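Local coordinates for N-(5'-phosphoribosyl)anthranilate isomerase (Thermococcus kodakarensis, PDB 5LHF), which catalyses the isomerisation of N-(5-phospho-beta-D-ribosyl)anthranilate to 1-(2-carboxyphenylamino)-1-deoxy-D-ribulose 5-phosphate, the third step of tryptophan synthesis from chorismate, at residues C9-M14 with G192-V197. Sequence-based numbering, arbitrary orientation.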
loop_
_atom_site.group_PDB
_atom_site.type_symbol
_atom_site.label_atom_id
_atom_site.label_comp_id
_atom_site.label_asym_id
_atom_site.label_seq_id
_atom_site.Cartn_x
_atom_site.Cartn_y
_atom_site.Cartn_z
ATOM N N CYS A 9 0.577 6.772 2.295
ATOM C CA CYS A 9 -0.153 6.000 3.291
ATOM C C CYS A 9 0.099 6.560 4.687
ATOM O O CYS A 9 1.094 7.246 4.936
ATOM C CB CYS A 9 0.259 4.527 3.238
ATOM S SG CYS A 9 -0.780 3.448 4.270
ATOM N N GLY A 10 -0.838 6.279 5.591
ATOM C CA GLY A 10 -0.627 6.544 7.002
ATOM C C GLY A 10 -0.966 7.941 7.488
ATOM O O GLY A 10 -0.255 8.484 8.340
ATOM N N VAL A 11 -2.022 8.550 6.981
ATOM C CA VAL A 11 -2.404 9.859 7.502
ATOM C C VAL A 11 -3.111 9.669 8.833
ATOM O O VAL A 11 -3.929 8.750 9.001
ATOM C CB VAL A 11 -3.272 10.642 6.496
ATOM C CG1 VAL A 11 -2.443 11.032 5.274
ATOM C CG2 VAL A 11 -4.499 9.818 6.081
ATOM N N LYS A 12 -2.770 10.530 9.800
ATOM C CA LYS A 12 -3.342 10.477 11.139
ATOM C C LYS A 12 -4.231 11.666 11.462
ATOM O O LYS A 12 -5.022 11.586 12.407
ATOM C CB LYS A 12 -2.231 10.402 12.197
ATOM C CG LYS A 12 -1.288 9.227 12.015
ATOM C CD LYS A 12 -1.089 8.485 13.315
ATOM C CE LYS A 12 -0.102 9.182 14.197
ATOM N NZ LYS A 12 0.202 8.400 15.421
ATOM N N THR A 13 -4.132 12.761 10.711
ATOM C CA THR A 13 -4.897 13.958 11.037
ATOM C C THR A 13 -5.522 14.555 9.787
ATOM O O THR A 13 -5.161 14.226 8.654
ATOM C CB THR A 13 -4.027 15.024 11.707
ATOM O OG1 THR A 13 -2.987 15.412 10.803
ATOM C CG2 THR A 13 -3.411 14.490 12.989
ATOM N N MET A 14 -6.469 15.464 10.023
ATOM C CA MET A 14 -7.061 16.224 8.931
ATOM C C MET A 14 -5.996 17.035 8.201
ATOM O O MET A 14 -6.029 17.152 6.970
ATOM C CB MET A 14 -8.157 17.134 9.493
ATOM C CG MET A 14 -7.656 18.212 10.451
ATOM S SD MET A 14 -8.972 19.041 11.380
ATOM C CE MET A 14 -9.640 20.126 10.112
ATOM N N GLY A 192 7.865 12.512 11.807
ATOM C CA GLY A 192 6.610 11.771 11.838
ATOM C C GLY A 192 5.393 12.486 11.284
ATOM O O GLY A 192 4.274 11.982 11.432
ATOM N N VAL A 193 5.560 13.639 10.648
ATOM C CA VAL A 193 4.431 14.370 10.093
ATOM C C VAL A 193 4.585 14.394 8.585
ATOM O O VAL A 193 5.674 14.686 8.083
ATOM C CB VAL A 193 4.356 15.797 10.664
ATOM C CG1 VAL A 193 3.182 16.547 10.064
ATOM C CG2 VAL A 193 4.279 15.737 12.197
ATOM N N LYS A 194 3.513 14.075 7.857
ATOM C CA LYS A 194 3.557 14.252 6.403
ATOM C C LYS A 194 4.042 15.660 6.074
ATOM O O LYS A 194 3.524 16.647 6.606
ATOM C CB LYS A 194 2.187 13.999 5.774
ATOM C CG LYS A 194 1.627 12.607 5.978
ATOM C CD LYS A 194 2.614 11.500 5.661
ATOM C CE LYS A 194 1.986 10.153 6.028
ATOM N NZ LYS A 194 2.948 9.041 6.185
ATOM N N ASP A 195 5.056 15.751 5.212
ATOM C CA ASP A 195 5.818 16.987 5.012
ATOM C C ASP A 195 5.774 17.425 3.550
ATOM O O ASP A 195 6.132 16.647 2.657
ATOM C CB ASP A 195 7.265 16.787 5.457
ATOM C CG ASP A 195 8.124 18.029 5.259
ATOM O OD1 ASP A 195 8.079 18.930 6.119
ATOM O OD2 ASP A 195 8.838 18.104 4.240
ATOM N N ARG A 196 5.376 18.683 3.315
ATOM C CA ARG A 196 5.131 19.140 1.942
ATOM C C ARG A 196 6.405 19.119 1.106
ATOM O O ARG A 196 6.378 18.747 -0.073
ATOM C CB ARG A 196 4.527 20.550 1.942
ATOM C CG ARG A 196 4.092 21.038 0.551
ATOM C CD ARG A 196 5.162 21.862 -0.172
ATOM N NE ARG A 196 5.582 23.021 0.612
ATOM C CZ ARG A 196 6.573 23.837 0.273
ATOM N NH1 ARG A 196 7.252 23.635 -0.850
ATOM N NH2 ARG A 196 6.883 24.861 1.054
ATOM N N VAL A 197 7.536 19.514 1.690
ATOM C CA VAL A 197 8.756 19.575 0.893
ATOM C C VAL A 197 9.244 18.174 0.543
ATOM O O VAL A 197 9.676 17.920 -0.593
ATOM C CB VAL A 197 9.831 20.399 1.619
ATOM C CG1 VAL A 197 11.206 20.116 1.020
ATOM C CG2 VAL A 197 9.493 21.892 1.535
#
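The backbone oxygen of C9 is gripped by two side chains: K194 NZ donates a hydrogen bond to C9 O over 2.9 Å, and the hydroxyl of S185, just past strand 181-184, bonds the same atom. Near the two ends of the TIM-barrel chain, this links the loop after the first barrel strand to the hairpin 189-194 that follows the eighth, for C9 lies where strand 5-9 runs into the loop before helix 14-20. The ammonium arrives almost head-on, with a C=O...N angle of 163°. Its charge is met by a salt bridge to E189 across the hairpin, so this buried amine is paired with both a carboxylate and a carbonyl. Lysine suits the place because its aliphatic chain spans from the hairpin to C9 O and its terminal ammonium can serve both acceptors. The K194 chain bends at chi2 (-48°) and then runs extended, which carries CE to 3.6 Å from G10 O, an oxygen that takes its own hydrogen bond from R37. The positive phi of G10, 86°, favours glycine, and a CB there would set a methyl-like carbon 3.7 Å from K194 NZ. A methionine in place of K194 would probably leave C9 O with one donor fewer and E189 without this cationic partner. At the base of the lysine chain the apolar contact is loose, V11 CG1 lying 4.4 Å from K194 CG.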